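Local coordinates for protein 2-dehydropantoate 2-reductase, putative (Enterococcus faecalis, PDB 2EW2) that probably catalyses the NADPH-dependent reduction of ketopantoate (2-dehydropantoate) to pantoate, the second step in making pantoate for pantothenate biosynthesis, at residues B[18-23]-B[49-54]; B[46-49]-B[54-57]; B[196-201]-B[250-255]; B[224-229]-B[243-248]. One frame throughout, in Å; residues are numbered along the deposited sequence.

Contact 1. Residues B[18-23]-B[49-54]; sequences LGIMLH and ADFNGE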
# COMPACT_ATOMS: atom_id res chain seq x y z
N LEU B 18 15.16 19.72 -32.41
CA LEU B 18 15.57 18.58 -33.22
C LEU B 18 15.15 18.79 -34.68
O LEU B 18 15.93 18.52 -35.60
CB LEU B 18 15.01 17.26 -32.67
CG LEU B 18 15.32 16.87 -31.21
CD1 LEU B 18 15.24 15.36 -30.99
CD2 LEU B 18 16.65 17.39 -30.71
N GLY B 19 13.94 19.28 -34.89
CA GLY B 19 13.44 19.53 -36.24
C GLY B 19 14.29 20.49 -37.06
O GLY B 19 14.68 20.19 -38.19
N ILE B 20 14.55 21.67 -36.49
CA ILE B 20 15.39 22.68 -37.12
C ILE B 20 16.79 22.15 -37.47
O ILE B 20 17.25 22.33 -38.59
CB ILE B 20 15.54 23.94 -36.22
CG1 ILE B 20 14.22 24.72 -36.19
CG2 ILE B 20 16.66 24.86 -36.77
CD1 ILE B 20 14.12 25.78 -35.10
N MSE B 21 17.44 21.53 -36.49
CA MSE B 21 18.80 21.06 -36.63
C MSE B 21 18.92 19.92 -37.64
O MSE B 21 19.85 19.89 -38.44
CB MSE B 21 19.36 20.66 -35.26
CG MSE B 21 19.44 21.83 -34.27
SE MSE B 21 20.28 21.32 -32.57
CE MSE B 21 22.09 21.09 -33.16
N LEU B 22 17.96 18.99 -37.62
CA LEU B 22 17.92 17.91 -38.62
C LEU B 22 17.59 18.44 -40.02
O LEU B 22 18.04 17.87 -41.02
CB LEU B 22 16.93 16.82 -38.19
CG LEU B 22 17.39 15.94 -37.02
CD1 LEU B 22 16.20 15.17 -36.42
CD2 LEU B 22 18.52 14.98 -37.45
N HIS B 23 16.81 19.51 -40.08
CA HIS B 23 16.50 20.19 -41.33
C HIS B 23 17.76 20.85 -41.88
O HIS B 23 18.05 20.76 -43.08
CB HIS B 23 15.38 21.21 -41.13
CG HIS B 23 15.11 22.07 -42.33
ND1 HIS B 23 14.46 21.60 -43.46
CD2 HIS B 23 15.40 23.37 -42.58
CE1 HIS B 23 14.36 22.57 -44.34
NE2 HIS B 23 14.93 23.66 -43.84
N ALA B 49 13.28 30.15 -34.89
CA ALA B 49 14.13 29.96 -33.73
C ALA B 49 15.06 31.14 -33.50
O ALA B 49 15.64 31.69 -34.45
CB ALA B 49 14.94 28.70 -33.89
N ASP B 50 15.16 31.55 -32.24
CA ASP B 50 16.26 32.37 -31.79
C ASP B 50 17.33 31.39 -31.36
O ASP B 50 17.33 30.90 -30.23
CB ASP B 50 15.83 33.29 -30.65
CG ASP B 50 16.99 34.07 -30.05
OD1 ASP B 50 18.14 33.96 -30.57
OD2 ASP B 50 16.75 34.78 -29.06
N PHE B 51 18.24 31.10 -32.29
CA PHE B 51 19.18 30.01 -32.19
C PHE B 51 20.55 30.58 -31.87
O PHE B 51 21.23 31.07 -32.76
CB PHE B 51 19.23 29.28 -33.54
CG PHE B 51 19.70 27.86 -33.46
CD1 PHE B 51 20.61 27.46 -32.49
CD2 PHE B 51 19.23 26.93 -34.38
CE1 PHE B 51 21.06 26.15 -32.43
CE2 PHE B 51 19.67 25.61 -34.33
CZ PHE B 51 20.58 25.21 -33.35
N ASN B 52 20.94 30.52 -30.60
CA ASN B 52 22.21 31.10 -30.13
C ASN B 52 22.40 32.55 -30.59
O ASN B 52 23.44 32.90 -31.16
CB ASN B 52 23.41 30.23 -30.57
CG ASN B 52 23.30 28.76 -30.15
OD1 ASN B 52 23.91 27.90 -30.77
ND2 ASN B 52 22.55 28.48 -29.09
N GLY B 53 21.37 33.38 -30.38
CA GLY B 53 21.42 34.80 -30.75
C GLY B 53 21.11 35.14 -32.21
O GLY B 53 20.97 36.32 -32.55
N GLU B 54 21.00 34.13 -33.07
CA GLU B 54 20.69 34.35 -34.49
C GLU B 54 19.31 33.83 -34.81
O GLU B 54 18.95 32.72 -34.38
CB GLU B 54 21.70 33.64 -35.41
CG GLU B 54 23.17 33.98 -35.16
CD GLU B 54 24.09 33.49 -36.28
OE1 GLU B 54 24.17 32.25 -36.52
OE2 GLU B 54 24.75 34.34 -36.91
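Ile20 and Ala49 form the tight part of this contact: the terminal methyl CD1 of Ile20 lies 3.3 Å from CB of Ala49, closer than ordinary van der Waals packing. The two branches of Ile20 divide the work. CG1, anti to the carbonyl carbon (chi1 -71°), carries CD1 to the alanine, while CG2 reaches the rim of the Phe51 ring, 3.9 Å from its CE2. Met21, present as selenomethionine, comes in at about a right angle to the phenylalanine side chain. Its CG sits 3.7 Å from Phe51 CZ, near the ring plane, and the bend at chi3 (70°) turns the terminal methyl CE aside. SE stays 5.3 Å from the ring centroid, an oblique Met-aromatic contact. Both helix residues thus meet the ring at its edge.

Beyond Phe51 the chain runs out to solvent in a type I' turn closed by Glu54, with Asn52 and Gly53 exposed; there a weak bond from Gly53 N to Asp50 OD1 spans the turn. Around the contact, Ile20 and Phe51 also pack on Val56 of strand 54-58, Ala49 and Phe51 on strand 142-145, and Met21 on Leu176, so helix 13-24 lies against one face of the small sheet.

Contact 2. Residues B[46-49]-B[54-57]; sequences GLIA and EEVV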
# COMPACT_ATOMS: atom_id res chain seq x y z
N GLY B 46 6.72 29.78 -41.09
CA GLY B 46 7.77 28.78 -40.84
C GLY B 46 8.00 28.69 -39.34
O GLY B 46 7.42 29.47 -38.57
N LEU B 47 8.82 27.73 -38.93
CA LEU B 47 9.23 27.61 -37.53
C LEU B 47 10.40 28.54 -37.29
O LEU B 47 11.43 28.42 -37.94
CB LEU B 47 9.62 26.16 -37.21
CG LEU B 47 10.27 25.83 -35.85
CD1 LEU B 47 9.39 26.26 -34.66
CD2 LEU B 47 10.61 24.34 -35.78
N ILE B 48 10.24 29.45 -36.34
CA ILE B 48 11.22 30.50 -36.08
C ILE B 48 11.95 30.21 -34.79
O ILE B 48 11.32 30.04 -33.73
CB ILE B 48 10.56 31.90 -36.02
CG1 ILE B 48 9.90 32.23 -37.37
CG2 ILE B 48 11.60 33.00 -35.65
CD1 ILE B 48 9.01 33.45 -37.33
N ALA B 49 13.28 30.15 -34.89
CA ALA B 49 14.13 29.96 -33.73
C ALA B 49 15.06 31.14 -33.50
O ALA B 49 15.64 31.69 -34.45
CB ALA B 49 14.94 28.70 -33.89
N GLU B 54 21.00 34.13 -33.07
CA GLU B 54 20.69 34.35 -34.49
C GLU B 54 19.31 33.83 -34.81
O GLU B 54 18.95 32.72 -34.38
CB GLU B 54 21.70 33.64 -35.41
CG GLU B 54 23.17 33.98 -35.16
CD GLU B 54 24.09 33.49 -36.28
OE1 GLU B 54 24.17 32.25 -36.52
OE2 GLU B 54 24.75 34.34 -36.91
N GLU B 55 18.54 34.59 -35.57
CA GLU B 55 17.25 34.12 -36.05
C GLU B 55 17.42 33.10 -37.18
O GLU B 55 18.08 33.36 -38.18
CB GLU B 55 16.35 35.27 -36.50
CG GLU B 55 15.11 34.81 -37.27
CD GLU B 55 13.93 35.73 -37.08
OE1 GLU B 55 13.40 36.22 -38.10
OE2 GLU B 55 13.54 35.96 -35.91
N VAL B 56 16.84 31.92 -36.97
CA VAL B 56 16.80 30.87 -37.97
C VAL B 56 15.33 30.58 -38.24
O VAL B 56 14.53 30.46 -37.30
CB VAL B 56 17.51 29.60 -37.43
CG1 VAL B 56 17.21 28.38 -38.30
CG2 VAL B 56 19.01 29.83 -37.34
N VAL B 57 14.97 30.50 -39.52
CA VAL B 57 13.59 30.14 -39.91
C VAL B 57 13.64 28.85 -40.73
O VAL B 57 14.50 28.69 -41.59
CB VAL B 57 12.89 31.28 -40.71
CG1 VAL B 57 11.47 30.90 -41.07
CG2 VAL B 57 12.89 32.60 -39.91
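The beta hairpin of strands 47-51 and 54-58 is held here by Ala49 and Val56, an antiparallel hydrogen-bonded pair. Ala49 N donates to Val56 O over 2.7 Å, and Val56 N returns a 2.8 Å bond to Ala49 O; both are nearly straight, at 176° and 173° at the hydrogen. Three CA-H...O contacts flank them, among them Glu55 CA to Ala49 O at 3.3 Å and Val57 CA to Leu47 O at 3.4 Å.

The adjoining pair, Ile48 and Val57, is non-hydrogen-bonded. Its side chains lie abreast on the face away from Ala49 and Val56, with CG1 of Ile48 3.9 Å from CG2 of Val57. The other branch of Ile48, CG2, meets the carboxylate of Glu55, whose OE2 lies 3.5 Å away. That carboxylate can get there because CG is anti to the backbone N (chi1 168°) and the chain runs out extended. Arg142 of strand 142-145 touches both Ile48 and Glu55.

The strands are held mainly by main-chain hydrogen bonds. Two reciprocal bonds satisfy the amide and carbonyl of Ala49 and Val56, while the side chains add aliphatic packing and one carboxylate-methyl contact that contributes no hydrogen bond.

Contact 3. Residues B[196-201]-B[250-255]; sequences GTLNGL and VQTYDP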
# COMPACT_ATOMS: atom_id res chain seq x y z
N GLY B 196 10.30 5.35 -7.99
CA GLY B 196 9.21 4.42 -7.69
C GLY B 196 9.13 4.13 -6.20
O GLY B 196 8.33 3.28 -5.76
N THR B 197 9.96 4.85 -5.43
CA THR B 197 9.99 4.70 -3.97
C THR B 197 9.50 5.96 -3.24
O THR B 197 8.33 6.05 -2.88
CB THR B 197 11.37 4.25 -3.48
OG1 THR B 197 12.36 5.20 -3.91
CG2 THR B 197 11.72 2.88 -4.05
N LEU B 198 10.37 6.96 -3.08
CA LEU B 198 10.07 8.16 -2.27
C LEU B 198 8.86 8.95 -2.74
O LEU B 198 8.08 9.46 -1.92
CB LEU B 198 11.30 9.08 -2.22
CG LEU B 198 12.54 8.52 -1.50
CD1 LEU B 198 13.77 9.40 -1.78
CD2 LEU B 198 12.27 8.43 -0.02
N ASN B 199 8.71 9.05 -4.06
CA ASN B 199 7.58 9.75 -4.67
C ASN B 199 6.23 9.31 -4.12
O ASN B 199 5.51 10.11 -3.52
CB ASN B 199 7.59 9.55 -6.19
CG ASN B 199 8.36 10.65 -6.94
OD1 ASN B 199 8.59 11.73 -6.42
ND2 ASN B 199 8.72 10.37 -8.18
N GLY B 200 5.88 8.04 -4.32
CA GLY B 200 4.57 7.60 -3.90
C GLY B 200 4.50 7.53 -2.38
O GLY B 200 3.50 7.89 -1.79
N LEU B 201 5.59 7.10 -1.76
CA LEU B 201 5.64 6.90 -0.30
C LEU B 201 5.48 8.21 0.49
O LEU B 201 4.68 8.28 1.42
CB LEU B 201 6.90 6.12 0.12
CG LEU B 201 6.94 4.64 -0.31
CD1 LEU B 201 8.35 4.02 -0.18
CD2 LEU B 201 5.92 3.79 0.43
N VAL B 250 19.40 6.08 0.17
CA VAL B 250 19.81 6.49 1.51
C VAL B 250 20.51 7.87 1.49
O VAL B 250 20.24 8.71 2.35
CB VAL B 250 20.63 5.38 2.20
CG1 VAL B 250 21.23 5.86 3.54
CG2 VAL B 250 19.72 4.16 2.43
N GLN B 251 21.38 8.10 0.51
CA GLN B 251 22.09 9.38 0.37
C GLN B 251 21.17 10.59 0.18
O GLN B 251 21.54 11.71 0.52
CB GLN B 251 23.15 9.29 -0.75
CG GLN B 251 24.32 8.37 -0.42
CD GLN B 251 25.23 8.08 -1.62
OE1 GLN B 251 24.87 8.31 -2.78
NE2 GLN B 251 26.42 7.55 -1.33
N THR B 252 19.96 10.37 -0.35
CA THR B 252 18.96 11.43 -0.49
C THR B 252 18.39 11.86 0.86
O THR B 252 17.88 12.97 0.97
CB THR B 252 17.81 11.07 -1.49
OG1 THR B 252 16.92 10.12 -0.91
CG2 THR B 252 18.38 10.51 -2.80
N TYR B 253 18.48 10.99 1.87
CA TYR B 253 17.97 11.29 3.22
C TYR B 253 18.78 12.40 3.91
O TYR B 253 18.29 13.05 4.84
CB TYR B 253 18.00 10.06 4.14
CG TYR B 253 17.23 8.80 3.71
CD1 TYR B 253 17.55 7.55 4.26
CD2 TYR B 253 16.21 8.86 2.77
CE1 TYR B 253 16.87 6.40 3.89
CE2 TYR B 253 15.51 7.70 2.39
CZ TYR B 253 15.85 6.48 2.95
OH TYR B 253 15.16 5.35 2.58
N ASP B 254 20.03 12.59 3.50
CA ASP B 254 20.90 13.60 4.12
C ASP B 254 20.28 14.99 4.10
O ASP B 254 20.00 15.53 3.02
CB ASP B 254 22.26 13.62 3.42
CG ASP B 254 23.32 14.43 4.19
OD1 ASP B 254 22.98 15.26 5.06
OD2 ASP B 254 24.51 14.22 3.91
N PRO B 255 20.03 15.58 5.29
CA PRO B 255 19.48 16.94 5.26
C PRO B 255 20.45 17.98 4.66
O PRO B 255 19.99 19.02 4.20
CB PRO B 255 19.15 17.23 6.73
CG PRO B 255 19.96 16.28 7.52
CD PRO B 255 20.20 15.07 6.66
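The Tyr253 ring meets Leu198 at its edge: CD2 of the leucine lies near the ring plane, 4.1 Å from CE2. One face of the same ring lies over its own chain, with CA of Val250 3.7 Å above the plane and offset toward the rim. The ring is therefore laid back along the preceding turn, over Val250. CG of Tyr253 is anti to the carbonyl carbon (chi1 -58°), and this torsion turns the CE2 edge of the ring toward Leu198.

Leu198 touches with both of its methyls, each on a different residue. While CD2 takes the tyrosine edge, CD1 approaches the hydroxyl oxygen of Thr252, 3.3 Å from OG1. The leucine and threonine side chains run antiparallel alongside each other, whereas leucine and tyrosine meet at an oblique angle. The threonine hydroxyl is hydrogen-bonded to the carbonyl of Ile249 in its own helix, an orientation allowed by chi1 of 74°, which holds OG1 between the backbone N and the carbonyl carbon. The methyl of Leu198 thus packs against an oxygen already satisfied, and no hydrogen bond crosses the contact.

Helix 209-214 completes the hydrophobic surroundings, Ile209 touching both Leu198 and Thr252, and Phe212 packing on Leu198. Val222 of helix 218-235 meets Tyr253, and further along helix 198-205 Leu201 reaches Leu305 of the second subunit. Leu198 thus joins the start of helix 198-205 directly to residues 250-253, with helices 209-214 and 218-235 packed around it in the C-terminal domain.

Contact 4. Residues B[224-229]-B[243-248]; sequences TLISEF and AEVYTH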
# COMPACT_ATOMS: atom_id res chain seq x y z
N THR B 224 11.76 -3.74 -0.80
CA THR B 224 10.73 -4.56 -1.43
C THR B 224 10.39 -3.95 -2.80
O THR B 224 10.35 -4.67 -3.80
CB THR B 224 9.48 -4.67 -0.57
OG1 THR B 224 9.84 -5.12 0.74
CG2 THR B 224 8.49 -5.64 -1.18
N LEU B 225 10.16 -2.64 -2.83
CA LEU B 225 9.86 -1.94 -4.10
C LEU B 225 11.00 -2.09 -5.11
O LEU B 225 10.74 -2.36 -6.30
CB LEU B 225 9.52 -0.46 -3.87
CG LEU B 225 8.09 -0.17 -3.40
CD1 LEU B 225 7.99 1.19 -2.74
CD2 LEU B 225 7.12 -0.31 -4.55
N ILE B 226 12.25 -1.94 -4.65
CA ILE B 226 13.43 -2.12 -5.50
C ILE B 226 13.47 -3.53 -6.09
O ILE B 226 13.75 -3.71 -7.29
CB ILE B 226 14.77 -1.80 -4.78
CG1 ILE B 226 14.90 -0.29 -4.54
CG2 ILE B 226 15.99 -2.28 -5.63
CD1 ILE B 226 16.04 0.07 -3.61
N SER B 227 13.19 -4.53 -5.25
CA SER B 227 13.14 -5.92 -5.69
C SER B 227 12.14 -6.17 -6.81
O SER B 227 12.40 -6.97 -7.70
CB SER B 227 12.84 -6.84 -4.50
OG SER B 227 14.00 -6.90 -3.67
N GLU B 228 10.99 -5.50 -6.74
CA GLU B 228 9.95 -5.60 -7.78
C GLU B 228 10.41 -4.99 -9.10
O GLU B 228 10.24 -5.61 -10.16
CB GLU B 228 8.63 -4.99 -7.31
CG GLU B 228 7.97 -5.76 -6.18
CD GLU B 228 6.66 -5.16 -5.72
OE1 GLU B 228 6.17 -4.19 -6.34
OE2 GLU B 228 6.10 -5.68 -4.73
N PHE B 229 10.97 -3.77 -9.04
CA PHE B 229 11.61 -3.17 -10.22
C PHE B 229 12.64 -4.10 -10.84
O PHE B 229 12.60 -4.36 -12.05
CB PHE B 229 12.24 -1.80 -9.91
CG PHE B 229 11.26 -0.67 -9.90
CD1 PHE B 229 10.38 -0.50 -8.83
CD2 PHE B 229 11.20 0.22 -10.96
CE1 PHE B 229 9.46 0.56 -8.84
CE2 PHE B 229 10.29 1.27 -10.98
CZ PHE B 229 9.41 1.43 -9.91
N ALA B 243 21.66 -3.04 -4.42
CA ALA B 243 22.44 -2.42 -3.35
C ALA B 243 22.86 -1.00 -3.70
O ALA B 243 22.74 -0.08 -2.88
CB ALA B 243 23.66 -3.32 -2.99
N GLU B 244 23.33 -0.78 -4.93
CA GLU B 244 23.68 0.56 -5.37
C GLU B 244 22.47 1.48 -5.37
O GLU B 244 22.57 2.66 -5.00
CB GLU B 244 24.34 0.55 -6.76
CG GLU B 244 24.93 1.92 -7.22
CD GLU B 244 23.89 2.90 -7.79
OE1 GLU B 244 24.00 4.12 -7.53
OE2 GLU B 244 22.95 2.46 -8.51
N VAL B 245 21.33 0.96 -5.83
CA VAL B 245 20.11 1.76 -5.85
C VAL B 245 19.68 2.14 -4.43
O VAL B 245 19.35 3.29 -4.18
CB VAL B 245 18.95 1.06 -6.60
CG1 VAL B 245 17.65 1.88 -6.50
CG2 VAL B 245 19.33 0.86 -8.08
N TYR B 246 19.71 1.19 -3.50
CA TYR B 246 19.42 1.49 -2.09
C TYR B 246 20.36 2.54 -1.50
O TYR B 246 19.93 3.45 -0.79
CB TYR B 246 19.47 0.22 -1.22
CG TYR B 246 19.02 0.49 0.21
CD1 TYR B 246 17.68 0.82 0.49
CD2 TYR B 246 19.93 0.42 1.28
CE1 TYR B 246 17.25 1.08 1.78
CE2 TYR B 246 19.50 0.66 2.60
CZ TYR B 246 18.17 1.00 2.83
OH TYR B 246 17.74 1.25 4.11
N THR B 247 21.65 2.41 -1.82
CA THR B 247 22.67 3.33 -1.34
C THR B 247 22.41 4.75 -1.84
O THR B 247 22.52 5.71 -1.08
CB THR B 247 24.07 2.86 -1.76
OG1 THR B 247 24.42 1.72 -0.96
CG2 THR B 247 25.13 3.96 -1.52
N HIS B 248 22.03 4.87 -3.10
CA HIS B 248 21.64 6.15 -3.65
C HIS B 248 20.45 6.76 -2.90
O HIS B 248 20.44 7.95 -2.56
CB HIS B 248 21.29 6.00 -5.13
CG HIS B 248 20.79 7.26 -5.76
ND1 HIS B 248 21.62 8.16 -6.38
CD2 HIS B 248 19.54 7.79 -5.82
CE1 HIS B 248 20.91 9.19 -6.82
NE2 HIS B 248 19.64 8.98 -6.49
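Ile226 points from helix 218-235 toward helix 242-252 and fits against two consecutive residues there, Val245 and Tyr246. The side chains of Ile226 and Val245 overlap flank to flank, heading opposite ways. The long branch of the isoleucine makes the contact: CD1 lies 3.8 Å from Val245 CG1, and CG1 of Ile226 is 4.0 Å from that same methyl. With CG1 anti to the carbonyl carbon (chi1 -70°) and the branch then extended (chi2 168°), CD1 is carried across to the backbone of the partner helix.

Val245 answers with a single methyl, CG1, set anti to its backbone N (chi1 175°). Tyr246 is met at its base: CD1 of Ile226 is 3.8 Å from Tyr246 N and 4.2 Å from Tyr246 CB, and it lies near the plane of the aromatic ring, at its edge. The ring itself makes a cation-pi contact with Lys223, about one turn before Ile226 in its helix. No hydrogen bond crosses between the segments; the side chains meet through carbon atoms.

Cys193 of helix 184-195 also touches Ile226, and Arg190 of that helix forms a salt bridge with Glu244. Apolar packing of this kind between successive helices is in keeping with the mostly helical C-terminal domain of the ketopantoate reductase family, a domain grouped by sequence family with the C-terminal domain of 6-phosphogluconate dehydrogenase.

In the fold
The four contacts fall into two pairs. Contacts 1 and 2 share Ala49 and Glu54 and lie with centres 7 Å apart in the Rossmann-type N-terminal region; Ile20 CG1 touches Leu47 CD2 at 3.7 Å, tying helix and hairpin together. Helix 13-24 begins within a GxGxxG-like pattern (Gly10, Gly12, Gly15), consistent with the NADP-binding turn of Rossmann folds, and Leu47 lies near it without touching. Contacts 3 and 4, both using helix 242-252, have centres 11 Å apart and meet where Leu201 CD1 lies 3.8 Å from Leu225 CD1. Contacts 1 and 4 are about 40 Å apart between centres. All four lie away from Glu311, a magnesium-binding residue, though no ion is bound to this chain.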